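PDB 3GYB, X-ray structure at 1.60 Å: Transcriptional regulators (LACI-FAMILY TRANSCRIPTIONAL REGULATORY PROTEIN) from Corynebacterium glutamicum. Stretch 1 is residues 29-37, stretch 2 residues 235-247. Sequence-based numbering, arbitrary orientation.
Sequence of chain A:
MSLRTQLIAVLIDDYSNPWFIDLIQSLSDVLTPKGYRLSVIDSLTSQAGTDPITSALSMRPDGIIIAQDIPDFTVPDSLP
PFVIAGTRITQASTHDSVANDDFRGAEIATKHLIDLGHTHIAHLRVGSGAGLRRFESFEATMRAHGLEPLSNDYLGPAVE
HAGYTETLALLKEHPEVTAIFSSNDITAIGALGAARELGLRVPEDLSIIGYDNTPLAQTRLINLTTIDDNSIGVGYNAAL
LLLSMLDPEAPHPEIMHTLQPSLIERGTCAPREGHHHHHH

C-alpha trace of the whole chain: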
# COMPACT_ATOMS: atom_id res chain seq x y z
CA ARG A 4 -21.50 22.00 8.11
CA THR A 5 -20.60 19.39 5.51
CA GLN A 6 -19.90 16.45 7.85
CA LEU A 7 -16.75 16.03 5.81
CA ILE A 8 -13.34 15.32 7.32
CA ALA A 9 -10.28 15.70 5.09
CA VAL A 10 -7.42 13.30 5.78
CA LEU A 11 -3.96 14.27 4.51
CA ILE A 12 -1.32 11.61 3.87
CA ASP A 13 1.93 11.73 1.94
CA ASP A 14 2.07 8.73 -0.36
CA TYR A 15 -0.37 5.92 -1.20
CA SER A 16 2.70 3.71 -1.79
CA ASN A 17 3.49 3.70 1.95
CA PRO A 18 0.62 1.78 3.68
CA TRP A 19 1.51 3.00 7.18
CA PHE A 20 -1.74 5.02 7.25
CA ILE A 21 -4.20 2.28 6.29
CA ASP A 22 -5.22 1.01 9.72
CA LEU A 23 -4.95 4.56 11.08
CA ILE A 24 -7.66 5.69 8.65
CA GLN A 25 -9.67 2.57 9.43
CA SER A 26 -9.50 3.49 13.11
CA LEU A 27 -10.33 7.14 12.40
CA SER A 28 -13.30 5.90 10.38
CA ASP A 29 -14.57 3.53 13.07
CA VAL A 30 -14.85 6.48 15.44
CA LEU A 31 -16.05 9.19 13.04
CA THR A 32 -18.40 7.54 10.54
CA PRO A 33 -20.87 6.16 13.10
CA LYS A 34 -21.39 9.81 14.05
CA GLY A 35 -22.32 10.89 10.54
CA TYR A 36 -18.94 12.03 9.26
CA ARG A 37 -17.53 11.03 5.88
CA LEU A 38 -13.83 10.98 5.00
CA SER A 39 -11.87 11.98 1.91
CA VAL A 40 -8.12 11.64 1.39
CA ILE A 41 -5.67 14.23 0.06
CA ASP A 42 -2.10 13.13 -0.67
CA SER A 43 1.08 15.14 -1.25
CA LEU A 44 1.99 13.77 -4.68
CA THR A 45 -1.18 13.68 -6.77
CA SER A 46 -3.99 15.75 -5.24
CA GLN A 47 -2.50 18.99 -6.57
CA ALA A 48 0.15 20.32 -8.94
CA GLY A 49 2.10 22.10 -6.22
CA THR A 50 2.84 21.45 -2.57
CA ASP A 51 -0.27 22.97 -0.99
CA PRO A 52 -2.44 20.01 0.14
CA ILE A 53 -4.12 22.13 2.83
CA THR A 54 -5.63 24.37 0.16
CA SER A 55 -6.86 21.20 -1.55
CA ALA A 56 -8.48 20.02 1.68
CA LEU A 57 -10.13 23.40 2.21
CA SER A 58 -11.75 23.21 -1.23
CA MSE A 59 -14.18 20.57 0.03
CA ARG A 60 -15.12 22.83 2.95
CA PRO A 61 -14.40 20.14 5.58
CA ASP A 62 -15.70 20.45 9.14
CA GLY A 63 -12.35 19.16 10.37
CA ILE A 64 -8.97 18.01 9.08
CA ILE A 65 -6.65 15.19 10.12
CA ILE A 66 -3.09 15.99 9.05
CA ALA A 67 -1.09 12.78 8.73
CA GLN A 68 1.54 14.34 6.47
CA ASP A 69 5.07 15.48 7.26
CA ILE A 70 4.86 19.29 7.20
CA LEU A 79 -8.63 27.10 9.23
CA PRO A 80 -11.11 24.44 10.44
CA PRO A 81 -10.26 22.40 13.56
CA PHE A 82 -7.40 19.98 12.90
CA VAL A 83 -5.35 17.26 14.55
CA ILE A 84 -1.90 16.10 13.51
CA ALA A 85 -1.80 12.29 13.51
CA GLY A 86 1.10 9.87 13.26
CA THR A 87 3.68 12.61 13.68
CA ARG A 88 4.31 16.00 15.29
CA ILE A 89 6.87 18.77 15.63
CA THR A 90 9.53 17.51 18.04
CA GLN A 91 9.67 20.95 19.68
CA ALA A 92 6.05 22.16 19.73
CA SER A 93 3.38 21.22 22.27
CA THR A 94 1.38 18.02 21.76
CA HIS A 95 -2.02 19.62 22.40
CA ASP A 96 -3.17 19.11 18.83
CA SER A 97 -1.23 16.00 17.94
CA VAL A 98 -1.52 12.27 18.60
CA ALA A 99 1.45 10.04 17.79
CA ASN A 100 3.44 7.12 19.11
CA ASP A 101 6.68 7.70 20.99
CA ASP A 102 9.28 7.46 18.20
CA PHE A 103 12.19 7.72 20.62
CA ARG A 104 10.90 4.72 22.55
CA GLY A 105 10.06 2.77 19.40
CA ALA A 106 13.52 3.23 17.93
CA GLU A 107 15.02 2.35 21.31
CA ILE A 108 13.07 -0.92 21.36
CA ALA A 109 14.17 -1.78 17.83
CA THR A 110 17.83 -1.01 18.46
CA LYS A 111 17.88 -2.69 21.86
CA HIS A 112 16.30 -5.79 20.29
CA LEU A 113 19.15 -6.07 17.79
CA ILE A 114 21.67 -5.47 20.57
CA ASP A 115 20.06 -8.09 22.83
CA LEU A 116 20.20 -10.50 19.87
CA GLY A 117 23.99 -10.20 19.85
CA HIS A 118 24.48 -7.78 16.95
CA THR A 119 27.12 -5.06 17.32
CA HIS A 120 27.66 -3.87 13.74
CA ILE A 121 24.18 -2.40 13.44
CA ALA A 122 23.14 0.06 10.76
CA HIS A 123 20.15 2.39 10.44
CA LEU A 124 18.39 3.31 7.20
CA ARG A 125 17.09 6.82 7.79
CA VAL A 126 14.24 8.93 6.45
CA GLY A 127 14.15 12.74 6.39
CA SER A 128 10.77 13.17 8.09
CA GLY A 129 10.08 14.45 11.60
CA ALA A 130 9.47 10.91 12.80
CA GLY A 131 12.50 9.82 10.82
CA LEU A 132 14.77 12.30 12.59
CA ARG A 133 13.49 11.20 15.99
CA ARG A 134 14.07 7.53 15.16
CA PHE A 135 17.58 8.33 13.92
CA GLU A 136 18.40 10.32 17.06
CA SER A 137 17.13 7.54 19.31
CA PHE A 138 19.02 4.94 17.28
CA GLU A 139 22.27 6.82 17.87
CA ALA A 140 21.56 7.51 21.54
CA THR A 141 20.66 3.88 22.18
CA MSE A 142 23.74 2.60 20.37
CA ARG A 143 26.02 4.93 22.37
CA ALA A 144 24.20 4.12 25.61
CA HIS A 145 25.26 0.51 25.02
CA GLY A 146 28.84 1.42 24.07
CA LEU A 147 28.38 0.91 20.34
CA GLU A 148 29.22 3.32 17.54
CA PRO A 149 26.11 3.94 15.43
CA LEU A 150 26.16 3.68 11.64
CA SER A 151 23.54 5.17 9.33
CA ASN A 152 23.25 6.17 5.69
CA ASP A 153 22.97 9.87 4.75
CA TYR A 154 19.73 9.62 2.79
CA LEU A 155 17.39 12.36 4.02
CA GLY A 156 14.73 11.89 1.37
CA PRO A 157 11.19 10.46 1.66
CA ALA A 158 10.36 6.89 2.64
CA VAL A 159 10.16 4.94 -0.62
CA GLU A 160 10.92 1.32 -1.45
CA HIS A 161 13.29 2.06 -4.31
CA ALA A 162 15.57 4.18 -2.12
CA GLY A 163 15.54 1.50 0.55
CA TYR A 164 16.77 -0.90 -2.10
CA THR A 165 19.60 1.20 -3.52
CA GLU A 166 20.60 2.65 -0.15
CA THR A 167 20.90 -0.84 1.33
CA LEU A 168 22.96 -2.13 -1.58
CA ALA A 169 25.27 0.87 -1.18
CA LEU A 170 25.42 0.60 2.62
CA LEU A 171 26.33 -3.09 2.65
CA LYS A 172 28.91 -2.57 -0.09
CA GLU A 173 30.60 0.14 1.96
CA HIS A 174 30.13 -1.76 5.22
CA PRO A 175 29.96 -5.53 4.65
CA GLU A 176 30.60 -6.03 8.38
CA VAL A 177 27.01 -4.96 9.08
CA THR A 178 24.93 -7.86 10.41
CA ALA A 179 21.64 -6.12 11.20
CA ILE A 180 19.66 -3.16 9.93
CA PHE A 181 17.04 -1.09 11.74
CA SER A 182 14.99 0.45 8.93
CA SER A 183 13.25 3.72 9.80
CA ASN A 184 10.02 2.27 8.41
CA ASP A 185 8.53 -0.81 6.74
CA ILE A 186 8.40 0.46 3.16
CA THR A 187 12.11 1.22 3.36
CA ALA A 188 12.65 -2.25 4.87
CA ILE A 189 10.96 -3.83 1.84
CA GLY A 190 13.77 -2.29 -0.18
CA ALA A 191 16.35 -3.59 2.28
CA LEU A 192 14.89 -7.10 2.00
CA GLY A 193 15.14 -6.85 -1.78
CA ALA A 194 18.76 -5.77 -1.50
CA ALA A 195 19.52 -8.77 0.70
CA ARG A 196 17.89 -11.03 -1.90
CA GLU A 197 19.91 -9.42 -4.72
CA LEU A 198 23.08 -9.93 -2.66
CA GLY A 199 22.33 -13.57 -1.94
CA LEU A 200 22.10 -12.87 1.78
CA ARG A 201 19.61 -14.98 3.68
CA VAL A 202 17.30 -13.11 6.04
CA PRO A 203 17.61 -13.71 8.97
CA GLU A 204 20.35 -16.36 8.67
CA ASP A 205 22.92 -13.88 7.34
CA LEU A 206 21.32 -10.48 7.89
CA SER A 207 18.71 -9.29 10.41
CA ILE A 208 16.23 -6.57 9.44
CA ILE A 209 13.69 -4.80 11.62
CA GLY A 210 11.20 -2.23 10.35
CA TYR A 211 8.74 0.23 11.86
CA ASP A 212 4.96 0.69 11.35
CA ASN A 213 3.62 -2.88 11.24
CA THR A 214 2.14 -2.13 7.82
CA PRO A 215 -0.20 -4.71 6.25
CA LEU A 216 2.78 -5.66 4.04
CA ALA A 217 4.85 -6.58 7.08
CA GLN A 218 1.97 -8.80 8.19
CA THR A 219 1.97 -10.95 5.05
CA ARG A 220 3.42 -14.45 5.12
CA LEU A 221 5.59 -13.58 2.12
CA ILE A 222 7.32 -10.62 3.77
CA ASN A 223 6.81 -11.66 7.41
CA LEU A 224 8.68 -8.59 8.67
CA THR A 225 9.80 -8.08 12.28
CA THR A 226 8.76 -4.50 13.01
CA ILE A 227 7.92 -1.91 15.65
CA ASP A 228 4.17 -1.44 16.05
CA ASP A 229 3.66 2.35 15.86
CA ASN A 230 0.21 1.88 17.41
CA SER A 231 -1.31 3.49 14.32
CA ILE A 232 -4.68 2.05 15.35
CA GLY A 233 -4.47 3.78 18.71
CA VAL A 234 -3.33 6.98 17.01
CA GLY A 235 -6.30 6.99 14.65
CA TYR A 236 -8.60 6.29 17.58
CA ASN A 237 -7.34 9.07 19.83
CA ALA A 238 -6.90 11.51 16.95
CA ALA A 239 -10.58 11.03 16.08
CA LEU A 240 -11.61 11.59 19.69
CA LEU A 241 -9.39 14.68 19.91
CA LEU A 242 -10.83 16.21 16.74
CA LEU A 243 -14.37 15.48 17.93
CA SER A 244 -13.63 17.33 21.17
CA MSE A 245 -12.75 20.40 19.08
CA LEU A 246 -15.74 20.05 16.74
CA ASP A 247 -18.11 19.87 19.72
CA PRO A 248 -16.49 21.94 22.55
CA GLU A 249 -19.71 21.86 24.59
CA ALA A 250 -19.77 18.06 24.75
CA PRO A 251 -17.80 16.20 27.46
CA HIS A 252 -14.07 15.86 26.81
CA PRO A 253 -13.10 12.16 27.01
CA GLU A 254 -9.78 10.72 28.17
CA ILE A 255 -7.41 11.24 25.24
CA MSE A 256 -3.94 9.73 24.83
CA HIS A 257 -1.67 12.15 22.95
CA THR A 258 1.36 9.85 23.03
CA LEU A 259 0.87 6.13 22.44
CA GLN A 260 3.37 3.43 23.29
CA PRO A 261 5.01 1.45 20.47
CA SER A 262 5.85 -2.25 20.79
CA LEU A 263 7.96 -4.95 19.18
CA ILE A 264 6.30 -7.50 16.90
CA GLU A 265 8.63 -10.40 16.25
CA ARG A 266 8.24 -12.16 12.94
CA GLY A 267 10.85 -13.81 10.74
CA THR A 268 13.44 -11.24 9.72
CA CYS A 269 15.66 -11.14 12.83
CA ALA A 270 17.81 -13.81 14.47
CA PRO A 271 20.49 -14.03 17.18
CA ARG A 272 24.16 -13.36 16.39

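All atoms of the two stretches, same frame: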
# COMPACT_ATOMS: atom_id res chain seq x y z
N ASP A 29 -13.74 4.24 12.10
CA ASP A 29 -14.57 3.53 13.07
C ASP A 29 -15.14 4.46 14.13
O ASP A 29 -16.23 4.22 14.65
CB ASP A 29 -13.75 2.43 13.76
CG ASP A 29 -13.36 1.31 12.82
OD1 ASP A 29 -14.07 1.11 11.81
OD2 ASP A 29 -12.35 0.63 13.09
N VAL A 30 -14.40 5.52 14.44
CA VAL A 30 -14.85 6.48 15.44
C VAL A 30 -15.72 7.58 14.84
O VAL A 30 -16.74 7.96 15.41
CB VAL A 30 -13.64 7.15 16.14
CG1 VAL A 30 -14.13 8.23 17.11
CG2 VAL A 30 -12.83 6.11 16.90
N LEU A 31 -15.32 8.09 13.67
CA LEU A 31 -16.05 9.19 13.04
C LEU A 31 -17.29 8.88 12.21
O LEU A 31 -18.29 9.60 12.31
CB LEU A 31 -15.08 10.02 12.19
CG LEU A 31 -13.92 10.65 12.96
CD1 LEU A 31 -12.96 11.33 11.99
CD2 LEU A 31 -14.46 11.65 13.97
N THR A 32 -17.25 7.84 11.39
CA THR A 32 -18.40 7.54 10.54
C THR A 32 -19.70 7.18 11.26
O THR A 32 -20.79 7.53 10.79
CB THR A 32 -18.06 6.46 9.48
OG1 THR A 32 -17.66 5.25 10.13
CG2 THR A 32 -16.94 6.95 8.58
N PRO A 33 -19.62 6.49 12.41
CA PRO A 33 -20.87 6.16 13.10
C PRO A 33 -21.59 7.43 13.54
O PRO A 33 -22.80 7.42 13.80
CB PRO A 33 -20.40 5.33 14.29
CG PRO A 33 -19.18 4.65 13.75
CD PRO A 33 -18.48 5.78 13.02
N LYS A 34 -20.84 8.53 13.63
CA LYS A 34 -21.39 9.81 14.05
C LYS A 34 -21.88 10.68 12.90
O LYS A 34 -22.26 11.83 13.10
CB LYS A 34 -20.35 10.57 14.88
CG LYS A 34 -20.04 9.93 16.22
CD LYS A 34 -18.95 10.69 16.95
CE LYS A 34 -18.72 10.12 18.34
NZ LYS A 34 -19.92 10.27 19.21
N GLY A 35 -21.85 10.13 11.69
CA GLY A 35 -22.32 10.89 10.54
C GLY A 35 -21.27 11.54 9.67
O GLY A 35 -21.59 12.15 8.66
N TYR A 36 -20.00 11.42 10.05
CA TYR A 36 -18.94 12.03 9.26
C TYR A 36 -18.52 11.12 8.11
O TYR A 36 -18.66 9.90 8.19
CB TYR A 36 -17.72 12.32 10.14
CG TYR A 36 -17.94 13.46 11.11
CD1 TYR A 36 -17.90 14.78 10.68
CD2 TYR A 36 -18.22 13.21 12.45
CE1 TYR A 36 -18.13 15.84 11.56
CE2 TYR A 36 -18.46 14.26 13.34
CZ TYR A 36 -18.42 15.56 12.88
OH TYR A 36 -18.68 16.60 13.75
N ARG A 37 -18.02 11.75 7.05
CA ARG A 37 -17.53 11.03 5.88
C ARG A 37 -16.10 11.52 5.67
O ARG A 37 -15.80 12.68 5.94
CB ARG A 37 -18.40 11.36 4.66
CG ARG A 37 -19.80 10.77 4.76
CD ARG A 37 -20.74 11.33 3.71
NE ARG A 37 -22.10 10.82 3.89
CZ ARG A 37 -22.55 9.68 3.38
NH1 ARG A 37 -21.75 8.91 2.65
NH2 ARG A 37 -23.80 9.29 3.62
N GLY A 235 -5.10 6.62 15.38
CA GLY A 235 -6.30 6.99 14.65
C GLY A 235 -7.47 7.14 15.60
O GLY A 235 -8.31 8.03 15.44
N TYR A 236 -7.52 6.27 16.60
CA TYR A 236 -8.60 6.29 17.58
C TYR A 236 -8.58 7.58 18.40
O TYR A 236 -9.58 8.29 18.48
CB TYR A 236 -8.47 5.09 18.52
CG TYR A 236 -9.52 5.05 19.61
CD1 TYR A 236 -10.84 4.70 19.31
CD2 TYR A 236 -9.20 5.37 20.93
CE1 TYR A 236 -11.81 4.67 20.31
CE2 TYR A 236 -10.17 5.35 21.93
CZ TYR A 236 -11.47 5.00 21.61
OH TYR A 236 -12.44 5.00 22.58
N ASN A 237 -7.44 7.88 19.01
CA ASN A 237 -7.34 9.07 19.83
C ASN A 237 -7.39 10.36 19.03
O ASN A 237 -7.90 11.37 19.50
CB ASN A 237 -6.07 9.01 20.68
CG ASN A 237 -6.17 7.99 21.79
OD1 ASN A 237 -5.78 6.83 21.63
ND2 ASN A 237 -6.71 8.41 22.93
N ALA A 238 -6.87 10.32 17.80
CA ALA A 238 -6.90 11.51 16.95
C ALA A 238 -8.36 11.85 16.63
O ALA A 238 -8.74 13.02 16.58
CB ALA A 238 -6.12 11.25 15.66
N ALA A 239 -9.17 10.82 16.38
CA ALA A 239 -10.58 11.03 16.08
C ALA A 239 -11.27 11.63 17.30
O ALA A 239 -12.03 12.59 17.18
CB ALA A 239 -11.23 9.70 15.69
N LEU A 240 -11.00 11.07 18.47
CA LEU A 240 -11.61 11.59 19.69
C LEU A 240 -11.18 13.03 19.93
O LEU A 240 -11.99 13.87 20.32
CB LEU A 240 -11.22 10.74 20.91
CG LEU A 240 -11.79 9.33 21.01
CD1 LEU A 240 -11.29 8.67 22.29
CD2 LEU A 240 -13.31 9.40 20.99
N LEU A 241 -9.90 13.32 19.70
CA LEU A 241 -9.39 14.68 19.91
C LEU A 241 -10.06 15.68 18.97
O LEU A 241 -10.46 16.77 19.39
CB LEU A 241 -7.87 14.72 19.72
CG LEU A 241 -7.18 16.06 20.00
CD1 LEU A 241 -7.38 16.43 21.46
CD2 LEU A 241 -5.69 15.97 19.68
N LEU A 242 -10.19 15.32 17.70
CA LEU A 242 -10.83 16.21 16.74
C LEU A 242 -12.29 16.44 17.13
O LEU A 242 -12.78 17.56 17.07
CB LEU A 242 -10.75 15.62 15.33
CG LEU A 242 -11.33 16.50 14.22
CD1 LEU A 242 -10.57 17.81 14.15
CD2 LEU A 242 -11.24 15.76 12.90
N LEU A 243 -12.97 15.37 17.53
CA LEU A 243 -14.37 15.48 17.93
C LEU A 243 -14.53 16.44 19.09
O LEU A 243 -15.52 17.18 19.16
CB LEU A 243 -14.93 14.11 18.32
CG LEU A 243 -15.24 13.12 17.19
CD1 LEU A 243 -15.62 11.78 17.79
CD2 LEU A 243 -16.38 13.66 16.33
N SER A 244 -13.56 16.44 20.00
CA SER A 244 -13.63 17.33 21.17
C SER A 244 -13.54 18.79 20.73
O SER A 244 -14.05 19.68 21.41
CB SER A 244 -12.53 17.00 22.18
OG SER A 244 -11.26 17.42 21.72
N MSE A 245 -12.87 19.04 19.61
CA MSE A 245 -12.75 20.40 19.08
C MSE A 245 -14.00 20.78 18.30
O MSE A 245 -14.46 21.92 18.36
CB MSE A 245 -11.54 20.52 18.16
CG MSE A 245 -10.20 20.23 18.79
SE MSE A 245 -8.80 20.20 17.45
CE MSE A 245 -7.30 19.99 18.63
N LEU A 246 -14.55 19.82 17.55
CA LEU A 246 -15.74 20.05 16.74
C LEU A 246 -16.98 20.29 17.60
O LEU A 246 -17.92 20.98 17.18
CB LEU A 246 -15.98 18.86 15.81
CG LEU A 246 -14.89 18.65 14.75
CD1 LEU A 246 -15.13 17.35 13.98
CD2 LEU A 246 -14.88 19.84 13.81
N ASP A 247 -16.99 19.72 18.80
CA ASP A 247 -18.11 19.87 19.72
C ASP A 247 -17.57 20.20 21.12
O ASP A 247 -17.62 19.38 22.03
CB ASP A 247 -18.92 18.57 19.74
CG ASP A 247 -20.23 18.71 20.47
OD1 ASP A 247 -20.67 19.86 20.69
OD2 ASP A 247 -20.83 17.67 20.81

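The contact between residues 29-37 and 235-247 is a purely apolar packing of a helix end and the turn that follows it against one side of a second helix, with a valine knob at its centre and no hydrogen bond crossing between the two stretches. It illustrates a general principle: segments more than 200 residues apart in sequence can be held together by the fit of side chains alone, provided that each backbone satisfies its own polar groups.

Stretch 2 meets that condition as a regular helix. Its amides bond back along the chain, as in L243 N to A239 O at 3.0 Å, so the surface it offers is set by its side chains. A239, L243 and L246 recur at intervals of four and three residues, and all three direct their CA-to-CB bonds toward stretch 1. This is the spacing expected when one side of a helix faces a partner.

The backbones come closest at V30 and A239, whose CA atoms lie 6.3 Å apart. The methyl of A239 is small enough to permit this approach while still making contact itself, with V30 CB 3.5 Å from A239 CB. V30 then acts as a knob in a hole formed by Y236, A239, L240 and L243. Its chi1 is t, and its two methyls reach different parts of that hole: V30 CG2 lies 3.4 Å from Y236 CD1, while V30 CG1 is 3.9 Å from L243 CD1 and 4.1 Å from L240 CD2. A beta-branched residue suits the site because it spreads two methyls close to the backbone. Y236 and L240 join in by reach, since the CA-to-CB bond of the first points sideways and that of the second away, yet the ends of both side chains come nearer.

L243 is the other main element, and together with V30 it has the most surface covered in the pair, out of 406 Å² buried over both sides. Its branched end meets four residues of stretch 1. Besides V30, it receives L31, whose CA-to-CB bond points sideways but whose CD2 comes to 3.6 Å from L243 CG; L31 CG also lies 3.9 Å from A239 CB.

The turn after the helix extends the contact. K34 N bonds to L31 O at 3.1 Å and G35 N to T32 O at 2.9 Å, and the positive phi of G35, 100°, is one that glycine accommodates readily; a CB there would be jammed against the preceding carbonyl. Beyond it, the CA-to-CB bond of Y36 points toward the helix, and Y36 CE2 lies 3.7 Å from L243 CD2 and Y36 OH 3.6 Å from L246 CD1. The ring supplies carbon for packing, while the hydroxyl is hydrogen-bonded elsewhere in the structure. At the margin, K34 contributes the aliphatic part of its chain, with K34 CE 3.6 Å from L243 CD1, a common way for an exposed lysine to border an apolar contact.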